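Local coordinates for pyrroline-5-carboxylate reductase catalytic N-terminal domain-containing protein (Sinorhizobium meliloti, PDB 4HUJ) that is of unknown function but is probably an oxidoreductase that binds a dinucleotide such as NAD(P) through a Rossmann-type domain, at residues G141-K146 / H175-R180. Residues are numbered along the deposited sequence; the frame is centred on the assembly and turned at random.
Sequences GAKVVK and HSDANR
Water 1 is gripped by three groups where Lys143 and Val144 meet His175: it accepts from Val144 N at 3.0 Å, donates to Ala142 O, and lies in the imidazole plane at the ring edge, 2.9 Å from His175 NE2. Histidine thus offers a nitrogen to the water and a flat face to the lysine. A second water takes the N-H of His175, the N-cap residue, and lies 2.8 Å from Val144 O and 2.9 Å from Asn179 OD1, acceptors that probably share its protons. Lysine suits the strand's first position because it joins an apolar chain to a charged end. With CG anti to the carbonyl carbon (chi1 -73°), the chain runs across His175, and CG sits over the centre of one ring face, 3.7 Å from the centroid, as a CH-pi contact. Extended beyond CG, it carries NZ to Asp177 OD2, 2.7 Å away on that oxygen's syn lone pair, a salt bridge to an aspartate whose charge suits the first helical turn. Were Lys143 an alanine, the Asp177 carboxylate would probably lose its charged mate and the His175 ring the methylene over its face. Deeper in, small apolar groups let strand and helix approach: the Ala178 methyl touches Lys143 CB and, at 3.8 Å, Val145 CG2, which also meets Asn179 OD1. The asparagine amide's other end, ND2, binds Gly173 O. Strand 143-147 pairs in parallel with 108-111 and antiparallel with 166-173; helix 176-188 follows the latter, its start, 176-180, crossing strand 143-146 at -52°, with Ala178 also resting on Ile108, while helix 131-138 packs against Val144.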
ATOM      1  N   GLY A 141      11.842  13.113  -2.118  1.00 22.09           N
ATOM      2  CA  GLY A 141      10.943  13.811  -3.018  1.00 21.23           C
ATOM      3  C   GLY A 141       9.520  13.288  -2.955  1.00 20.39           C
ATOM      4  O   GLY A 141       8.582  14.025  -3.242  1.00 21.01           O
ATOM      5  N   ALA A 142       9.355  12.017  -2.582  1.00 19.58           N
ATOM      6  CA  ALA A 142       8.024  11.419  -2.472  1.00 18.36           C
ATOM      7  C   ALA A 142       7.341  11.844  -1.181  1.00 17.61           C
ATOM      8  O   ALA A 142       8.000  12.047  -0.158  1.00 18.07           O
ATOM      9  CB  ALA A 142       8.109   9.899  -2.535  1.00 18.70           C
ATOM     10  N   LYS A 143       6.022  11.993  -1.238  1.00 16.53           N
ATOM     11  CA  LYS A 143       5.221  12.140  -0.029  1.00 15.42           C
ATOM     12  C   LYS A 143       4.774  10.732   0.376  1.00 14.64           C
ATOM     13  O   LYS A 143       4.091  10.051  -0.386  1.00 14.44           O
ATOM     14  CB  LYS A 143       4.028  13.067  -0.271  1.00 15.98           C
ATOM     15  CG  LYS A 143       4.413  14.548  -0.385  1.00 16.92           C
ATOM     16  CD  LYS A 143       3.217  15.424  -0.747  1.00 20.42           C
ATOM     17  CE  LYS A 143       3.663  16.864  -0.948  1.00 23.18           C
ATOM     18  NZ  LYS A 143       2.576  17.755  -1.464  1.00 24.53           N
ATOM     19  N   VAL A 144       5.198  10.293   1.559  1.00 13.71           N
ATOM     20  CA  VAL A 144       4.949   8.918   2.007  1.00 12.80           C
ATOM     21  C   VAL A 144       3.750   8.841   2.948  1.00 12.06           C
ATOM     22  O   VAL A 144       3.615   9.652   3.863  1.00 12.49           O
ATOM     23  CB  VAL A 144       6.207   8.295   2.675  1.00 13.02           C
ATOM     24  CG1 VAL A 144       5.910   6.897   3.248  1.00 13.06           C
ATOM     25  CG2 VAL A 144       7.355   8.217   1.665  1.00 13.71           C
ATOM     26  N   VAL A 145       2.875   7.871   2.689  1.00 10.83           N
ATOM     27  CA  VAL A 145       1.743   7.567   3.569  1.00 10.15           C
ATOM     28  C   VAL A 145       1.909   6.123   4.029  1.00  9.52           C
ATOM     29  O   VAL A 145       2.204   5.254   3.216  1.00  9.46           O
ATOM     30  CB  VAL A 145       0.393   7.730   2.830  1.00 10.20           C
ATOM     31  CG1 VAL A 145      -0.789   7.293   3.712  1.00 10.98           C
ATOM     32  CG2 VAL A 145       0.202   9.162   2.366  1.00  9.66           C
ATOM     33  N   LYS A 146       1.722   5.875   5.327  1.00  9.11           N
ATOM     34  CA  LYS A 146       1.743   4.514   5.870  1.00  9.16           C
ATOM     35  C   LYS A 146       0.308   3.994   5.892  1.00  9.18           C
ATOM     36  O   LYS A 146      -0.544   4.548   6.582  1.00  9.53           O
ATOM     37  CB  LYS A 146       2.338   4.517   7.289  1.00  9.01           C
ATOM     38  CG  LYS A 146       2.554   3.124   7.893  1.00  8.72           C
ATOM     39  CD  LYS A 146       3.090   3.227   9.313  1.00  9.57           C
ATOM     40  CE  LYS A 146       3.348   1.846   9.910  1.00 10.86           C
ATOM     41  NZ  LYS A 146       4.512   1.202   9.228  1.00 10.62           N
ATOM     42  N   HIS A 175       2.406  14.414   5.533  1.00 16.08           N
ATOM     43  CA  HIS A 175       1.854  15.348   4.554  1.00 17.01           C
ATOM     44  C   HIS A 175       0.335  15.212   4.477  1.00 17.29           C
ATOM     45  O   HIS A 175      -0.180  14.239   3.912  1.00 17.04           O
ATOM     46  CB  HIS A 175       2.485  15.093   3.180  1.00 17.02           C
ATOM     47  CG  HIS A 175       3.979  15.002   3.211  1.00 18.84           C
ATOM     48  ND1 HIS A 175       4.792  16.115   3.187  1.00 21.09           N
ATOM     49  CD2 HIS A 175       4.807  13.932   3.272  1.00 20.04           C
ATOM     50  CE1 HIS A 175       6.057  15.733   3.233  1.00 21.43           C
ATOM     51  NE2 HIS A 175       6.093  14.414   3.283  1.00 20.97           N
ATOM     52  N   SER A 176      -0.385  16.188   5.034  1.00 17.66           N
ATOM     53  CA  SER A 176      -1.849  16.094   5.123  1.00 18.07           C
ATOM     54  C   SER A 176      -2.530  15.908   3.765  1.00 17.70           C
ATOM     55  O   SER A 176      -3.532  15.207   3.674  1.00 17.96           O
ATOM     56  CB  SER A 176      -2.449  17.294   5.863  1.00 18.52           C
ATOM     57  OG  SER A 176      -2.072  18.508   5.245  1.00 20.83           O
ATOM     58  N   ASP A 177      -1.982  16.516   2.715  1.00 17.69           N
ATOM     59  CA  ASP A 177      -2.576  16.397   1.388  1.00 17.66           C
ATOM     60  C   ASP A 177      -2.407  14.989   0.816  1.00 16.77           C
ATOM     61  O   ASP A 177      -3.323  14.453   0.198  1.00 16.41           O
ATOM     62  CB  ASP A 177      -2.040  17.468   0.429  1.00 18.59           C
ATOM     63  CG  ASP A 177      -0.539  17.369   0.202  1.00 20.87           C
ATOM     64  OD1 ASP A 177       0.208  16.956   1.114  1.00 22.76           O
ATOM     65  OD2 ASP A 177      -0.097  17.723  -0.908  1.00 26.02           O
ATOM     66  N   ALA A 178      -1.248  14.384   1.052  1.00 16.13           N
ATOM     67  CA  ALA A 178      -1.026  13.002   0.629  1.00 15.56           C
ATOM     68  C   ALA A 178      -1.930  12.052   1.428  1.00 14.90           C
ATOM     69  O   ALA A 178      -2.550  11.153   0.858  1.00 14.85           O
ATOM     70  CB  ALA A 178       0.434  12.627   0.778  1.00 15.65           C
ATOM     71  N   ASN A 179      -2.007  12.256   2.743  1.00 14.58           N
ATOM     72  CA  ASN A 179      -2.911  11.466   3.584  1.00 14.44           C
ATOM     73  C   ASN A 179      -4.346  11.521   3.064  1.00 14.94           C
ATOM     74  O   ASN A 179      -5.015  10.497   2.955  1.00 14.76           O
ATOM     75  CB  ASN A 179      -2.883  11.958   5.031  1.00 13.92           C
ATOM     76  CG  ASN A 179      -1.605  11.575   5.765  1.00 13.68           C
ATOM     77  OD1 ASN A 179      -0.583  11.263   5.158  1.00 12.69           O
ATOM     78  ND2 ASN A 179      -1.665  11.606   7.088  1.00 13.88           N
ATOM     79  N   ARG A 180      -4.806  12.724   2.728  1.00 15.65           N
ATOM     80  CA  ARG A 180      -6.154  12.904   2.187  1.00 16.12           C
ATOM     81  C   ARG A 180      -6.373  12.072   0.931  1.00 16.02           C
ATOM     82  O   ARG A 180      -7.397  11.400   0.806  1.00 15.85           O
ATOM     83  CB  ARG A 180      -6.429  14.379   1.889  1.00 16.90           C
ATOM     84  CG  ARG A 180      -7.854  14.663   1.400  1.00 19.49           C
ATOM     85  CD  ARG A 180      -8.029  16.127   0.979  1.00 25.27           C
ATOM     86  NE  ARG A 180      -7.490  17.044   1.990  1.00 29.81           N
ATOM     87  CZ  ARG A 180      -6.457  17.866   1.800  1.00 31.07           C
ATOM     88  NH1 ARG A 180      -5.842  17.924   0.625  1.00 33.00           N
ATOM     89  NH2 ARG A 180      -6.045  18.645   2.790  1.00 32.65           N
TER
HETATM   90  O   HOH W   1       7.359  11.831   2.935  1.00 18.28           O
HETATM   91  O   HOH W   2       1.990  11.923   4.079  1.00 13.73           O